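Local structure of beta-lactamase (Mycobacterium tuberculosis, 4WHI) at residues Gly75-Leu87 against Glu90-Arg102. The protein is the C-terminal domain, of unknown function, of a penicillin-binding protein named as a beta-lactamase. Residues are numbered along the deposited sequence; the frame is centred on the assembly and turned at random.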
loop_
_atom_site.group_PDB
_atom_site.type_symbol
_atom_site.label_atom_id
_atom_site.label_comp_id
_atom_site.label_asym_id
_atom_site.label_seq_id
_atom_site.Cartn_x
_atom_site.Cartn_y
_atom_site.Cartn_z
ATOM N N GLY A 75 -8.040 0.707 -11.157
ATOM C CA GLY A 75 -8.997 1.039 -10.121
ATOM C C GLY A 75 -9.318 -0.090 -9.171
ATOM O O GLY A 75 -10.038 0.119 -8.202
ATOM N N SER A 76 -8.806 -1.292 -9.429
ATOM C CA SER A 76 -8.974 -2.369 -8.466
ATOM C C SER A 76 -8.138 -2.060 -7.218
ATOM O O SER A 76 -7.092 -1.405 -7.291
ATOM C CB SER A 76 -8.651 -3.744 -9.069
ATOM O OG SER A 76 -7.340 -3.809 -9.569
ATOM N N ILE A 77 -8.641 -2.513 -6.079
ATOM C CA ILE A 77 -8.078 -2.199 -4.773
ATOM C C ILE A 77 -7.080 -3.294 -4.399
ATOM O O ILE A 77 -7.367 -4.488 -4.521
ATOM C CB ILE A 77 -9.207 -2.044 -3.723
ATOM C CG1 ILE A 77 -10.067 -0.825 -4.083
ATOM C CG2 ILE A 77 -8.644 -1.870 -2.325
ATOM C CD1 ILE A 77 -11.283 -0.612 -3.204
ATOM N N SER A 78 -5.899 -2.877 -3.957
ATOM C CA SER A 78 -4.815 -3.797 -3.629
ATOM C C SER A 78 -4.299 -3.473 -2.228
ATOM O O SER A 78 -4.147 -2.304 -1.885
ATOM C CB SER A 78 -3.698 -3.644 -4.656
ATOM O OG SER A 78 -2.701 -4.623 -4.476
ATOM N N LYS A 79 -4.063 -4.501 -1.416
ATOM C CA LYS A 79 -3.647 -4.302 -0.019
ATOM C C LYS A 79 -2.147 -4.133 0.188
ATOM O O LYS A 79 -1.325 -4.829 -0.422
ATOM C CB LYS A 79 -4.133 -5.449 0.883
ATOM C CG LYS A 79 -5.616 -5.408 1.203
ATOM C CD LYS A 79 -5.961 -6.393 2.307
ATOM C CE LYS A 79 -7.372 -6.936 2.151
ATOM N NZ LYS A 79 -8.374 -5.862 1.914
ATOM N N ALA A 80 -1.830 -3.214 1.097
ATOM C CA ALA A 80 -0.481 -2.963 1.580
ATOM C C ALA A 80 -0.496 -3.090 3.096
ATOM O O ALA A 80 -1.041 -2.232 3.791
ATOM C CB ALA A 80 -0.030 -1.574 1.169
ATOM N N THR A 81 0.096 -4.164 3.610
ATOM C CA THR A 81 0.016 -4.488 5.035
ATOM C C THR A 81 1.370 -4.272 5.688
ATOM O O THR A 81 2.357 -4.908 5.317
ATOM C CB THR A 81 -0.429 -5.944 5.249
ATOM O OG1 THR A 81 -1.672 -6.160 4.573
ATOM C CG2 THR A 81 -0.607 -6.255 6.734
ATOM N N PHE A 82 1.414 -3.356 6.646
ATOM C CA PHE A 82 2.639 -3.076 7.378
ATOM C C PHE A 82 2.677 -3.894 8.669
ATOM O O PHE A 82 1.682 -3.985 9.387
ATOM C CB PHE A 82 2.737 -1.592 7.725
ATOM C CG PHE A 82 2.882 -0.680 6.539
ATOM C CD1 PHE A 82 1.758 -0.179 5.892
ATOM C CD2 PHE A 82 4.141 -0.269 6.106
ATOM C CE1 PHE A 82 1.880 0.690 4.827
ATOM C CE2 PHE A 82 4.266 0.596 5.033
ATOM C CZ PHE A 82 3.134 1.074 4.394
ATOM N N ALA A 83 3.834 -4.471 8.970
ATOM C CA ALA A 83 4.043 -5.166 10.237
ATOM C C ALA A 83 5.500 -5.045 10.638
ATOM O O ALA A 83 6.366 -5.705 10.060
ATOM C CB ALA A 83 3.637 -6.626 10.117
ATOM N N GLY A 84 5.766 -4.179 11.616
ATOM C CA GLY A 84 7.121 -3.905 12.065
ATOM C C GLY A 84 7.954 -3.278 10.970
ATOM O O GLY A 84 7.619 -2.209 10.467
ATOM N N ASP A 85 9.038 -3.946 10.591
ATOM C CA ASP A 85 9.887 -3.454 9.515
ATOM C C ASP A 85 9.551 -4.090 8.158
ATOM O O ASP A 85 10.320 -3.962 7.215
ATOM C CB ASP A 85 11.367 -3.646 9.873
ATOM C CG ASP A 85 11.886 -2.577 10.841
ATOM O OD1 ASP A 85 11.188 -1.562 11.084
ATOM O OD2 ASP A 85 13.009 -2.747 11.354
ATOM N N THR A 86 8.394 -4.743 8.054
ATOM C CA THR A 86 7.984 -5.372 6.799
ATOM C C THR A 86 6.744 -4.710 6.214
ATOM O O THR A 86 5.859 -4.225 6.942
ATOM C CB THR A 86 7.710 -6.887 6.944
ATOM O OG1 THR A 86 6.464 -7.107 7.620
ATOM C CG2 THR A 86 8.843 -7.583 7.689
ATOM N N LEU A 87 6.706 -4.697 4.887
ATOM C CA LEU A 87 5.547 -4.293 4.124
ATOM C C LEU A 87 5.224 -5.437 3.171
ATOM O O LEU A 87 6.081 -5.849 2.401
ATOM C CB LEU A 87 5.868 -3.029 3.337
ATOM C CG LEU A 87 4.871 -2.585 2.268
ATOM C CD1 LEU A 87 3.491 -2.348 2.869
ATOM C CD2 LEU A 87 5.389 -1.333 1.593
ATOM N N GLU A 90 0.159 -7.458 -1.514
ATOM C CA GLU A 90 -0.493 -8.643 -2.064
ATOM C C GLU A 90 -0.350 -8.746 -3.586
ATOM O O GLU A 90 -0.212 -9.849 -4.117
ATOM C CB GLU A 90 -1.954 -8.739 -1.625
ATOM C CG GLU A 90 -2.845 -7.592 -2.061
ATOM C CD GLU A 90 -4.333 -7.919 -1.974
ATOM O OE1 GLU A 90 -4.699 -9.102 -1.822
ATOM O OE2 GLU A 90 -5.146 -6.983 -2.063
ATOM N N TYR A 91 -0.341 -7.604 -4.278
ATOM C CA TYR A 91 -0.182 -7.589 -5.734
ATOM C C TYR A 91 1.065 -8.349 -6.193
ATOM O O TYR A 91 1.053 -8.993 -7.252
ATOM C CB TYR A 91 -0.113 -6.154 -6.268
ATOM C CG TYR A 91 -0.111 -6.081 -7.780
ATOM C CD1 TYR A 91 -1.296 -6.186 -8.500
ATOM C CD2 TYR A 91 1.078 -5.924 -8.489
ATOM C CE1 TYR A 91 -1.300 -6.134 -9.883
ATOM C CE2 TYR A 91 1.084 -5.870 -9.874
ATOM C CZ TYR A 91 -0.106 -5.977 -10.567
ATOM O OH TYR A 91 -0.111 -5.917 -11.940
ATOM N N TYR A 92 2.128 -8.263 -5.394
ATOM C CA TYR A 92 3.438 -8.802 -5.756
ATOM C C TYR A 92 3.791 -10.096 -5.033
ATOM O O TYR A 92 4.945 -10.534 -5.085
ATOM C CB TYR A 92 4.517 -7.772 -5.435
ATOM C CG TYR A 92 4.475 -6.558 -6.313
ATOM C CD1 TYR A 92 4.967 -6.601 -7.613
ATOM C CD2 TYR A 92 3.956 -5.367 -5.849
ATOM C CE1 TYR A 92 4.935 -5.483 -8.426
ATOM C CE2 TYR A 92 3.914 -4.243 -6.651
ATOM C CZ TYR A 92 4.408 -4.306 -7.939
ATOM O OH TYR A 92 4.367 -3.185 -8.730
ATOM N N ASP A 93 2.818 -10.717 -4.376
ATOM C CA ASP A 93 3.113 -11.817 -3.462
ATOM C C ASP A 93 2.649 -13.189 -3.962
ATOM O O ASP A 93 2.578 -14.136 -3.176
ATOM C CB ASP A 93 2.491 -11.525 -2.090
ATOM C CG ASP A 93 3.252 -12.181 -0.939
ATOM O OD1 ASP A 93 4.468 -12.427 -1.073
ATOM O OD2 ASP A 93 2.639 -12.433 0.116
ATOM N N ALA A 94 2.376 -13.306 -5.261
ATOM C CA ALA A 94 1.850 -14.551 -5.834
ATOM C C ALA A 94 2.802 -15.740 -5.630
ATOM O O ALA A 94 2.355 -16.868 -5.394
ATOM C CB ALA A 94 1.541 -14.363 -7.311
ATOM N N ASP A 95 4.105 -15.474 -5.718
ATOM C CA ASP A 95 5.136 -16.483 -5.466
ATOM C C ASP A 95 5.843 -16.250 -4.121
ATOM O O ASP A 95 6.976 -16.700 -3.919
ATOM C CB ASP A 95 6.152 -16.490 -6.614
ATOM C CG ASP A 95 5.544 -16.947 -7.926
ATOM O OD1 ASP A 95 5.152 -18.130 -8.021
ATOM O OD2 ASP A 95 5.459 -16.128 -8.865
ATOM N N LYS A 96 5.156 -15.563 -3.204
ATOM C CA LYS A 96 5.671 -15.241 -1.864
ATOM C C LYS A 96 6.939 -14.372 -1.870
ATOM O O LYS A 96 7.735 -14.406 -0.925
ATOM C CB LYS A 96 5.860 -16.518 -1.016
ATOM C CG LYS A 96 4.548 -17.171 -0.592
ATOM C CD LYS A 96 3.842 -16.362 0.499
ATOM C CE LYS A 96 2.336 -16.603 0.530
ATOM N NZ LYS A 96 1.595 -15.473 1.146
ATOM N N LEU A 97 7.098 -13.564 -2.921
ATOM C CA LEU A 97 8.209 -12.617 -3.018
ATOM C C LEU A 97 7.716 -11.181 -2.800
ATOM O O LEU A 97 8.382 -10.229 -3.196
ATOM C CB LEU A 97 8.889 -12.743 -4.388
ATOM C CG LEU A 97 9.516 -14.101 -4.729
ATOM C CD1 LEU A 97 9.924 -14.157 -6.194
ATOM C CD2 LEU A 97 10.705 -14.407 -3.830
ATOM N N GLY A 98 6.561 -11.035 -2.149
ATOM C CA GLY A 98 5.891 -9.740 -2.004
ATOM C C GLY A 98 6.061 -9.082 -0.646
ATOM O O GLY A 98 5.304 -8.170 -0.292
ATOM N N THR A 99 7.044 -9.537 0.123
ATOM C CA THR A 99 7.404 -8.863 1.355
ATOM C C THR A 99 8.639 -8.002 1.129
ATOM O O THR A 99 9.627 -8.432 0.529
ATOM C CB THR A 99 7.617 -9.854 2.511
ATOM O OG1 THR A 99 6.420 -10.620 2.680
ATOM C CG2 THR A 99 7.930 -9.114 3.809
ATOM N N PHE A 100 8.545 -6.767 1.608
ATOM C CA PHE A 100 9.579 -5.767 1.461
ATOM C C PHE A 100 9.996 -5.383 2.878
ATOM O O PHE A 100 9.135 -5.218 3.746
ATOM C CB PHE A 100 9.028 -4.550 0.712
ATOM C CG PHE A 100 8.530 -4.854 -0.680
ATOM C CD1 PHE A 100 7.362 -5.580 -0.879
ATOM C CD2 PHE A 100 9.213 -4.384 -1.791
ATOM C CE1 PHE A 100 6.899 -5.852 -2.157
ATOM C CE2 PHE A 100 8.752 -4.648 -3.071
ATOM C CZ PHE A 100 7.602 -5.390 -3.255
ATOM N N THR A 101 11.301 -5.246 3.114
ATOM C CA THR A 101 11.833 -5.076 4.476
ATOM C C THR A 101 12.733 -3.852 4.612
ATOM O O THR A 101 13.713 -3.711 3.881
ATOM C CB THR A 101 12.614 -6.330 4.909
ATOM O OG1 THR A 101 11.786 -7.480 4.736
ATOM C CG2 THR A 101 13.037 -6.247 6.374
ATOM N N ARG A 102 12.412 -2.969 5.555
ATOM C CA ARG A 102 13.198 -1.744 5.747
ATOM C C ARG A 102 14.290 -1.967 6.779
ATOM O O ARG A 102 14.303 -2.992 7.459
ATOM C CB ARG A 102 12.317 -0.549 6.142
ATOM C CG ARG A 102 11.661 -0.661 7.501
ATOM C CD ARG A 102 10.922 0.610 7.889
ATOM N NE ARG A 102 10.098 0.361 9.065
ATOM C CZ ARG A 102 9.162 1.182 9.536
ATOM N NH1 ARG A 102 8.916 2.349 8.951
ATOM N NH2 ARG A 102 8.471 0.830 10.616
ATOM O OXT ARG A 102 15.179 -1.126 6.936
HETATM O O HOH W 1 -7.669 -6.415 -2.479
HETATM O O HOH W 2 -0.585 -4.988 -3.101
#
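Leu-87 and Phe-100 form the hydrogen-bonded pair of a short antiparallel bridge, with Leu-87 N to Phe-100 O and Phe-100 N to Leu-87 O both 2.7 Å. Beside it, Thr-86 and Thr-101 make the non-hydrogen-bonded pair, and their side chains lie alongside each other, pointing the same way. Arg-102 N carries the pairing on to Asp-85 O (2.8 Å), so strand 99-101, the last of the antiparallel sheet and the partner of strand 86-89 in a beta hairpin, is held up to the chain's C-terminus.

A salt bridge reinforces that end. Arg-102 NE approaches Asp-85 OD1 at 3.0 Å from above the carboxylate plane, and the two flat groups stand 87° apart; NH2 adds a weak bond to Gly-84 O. The third nitrogen, NH1, bonds Asp-20 O. Across the type II' turn that links strands 77-83 and 86-89, Thr-86 OG1 donates to Ala-83 O, which also takes Thr-86 N.

At the far end Glu-90 reaches back to strand 77-83. With CG set between its own N and carbonyl carbon (chi1 61°) and the chain extended beyond, OE2 accepts from Lys-79 N at 2.8 Å, while Glu-90 N donates to Lys-79 O. Water bridges OE2 to Ile-77 O, and a second water joins Lys-79 O, Ser-78 OG and Tyr-91 N.

Apolar contact is modest: Leu-87 CB and Phe-100 CB lie 4.4 Å apart, both side chains touching Tyr-25 and Ala-33. Polar bonds thus dominate, with the Glu-90 carboxylate standing in for a backbone acceptor at Lys-79 N, and waters bridging, where the chain leaves strand 86-89.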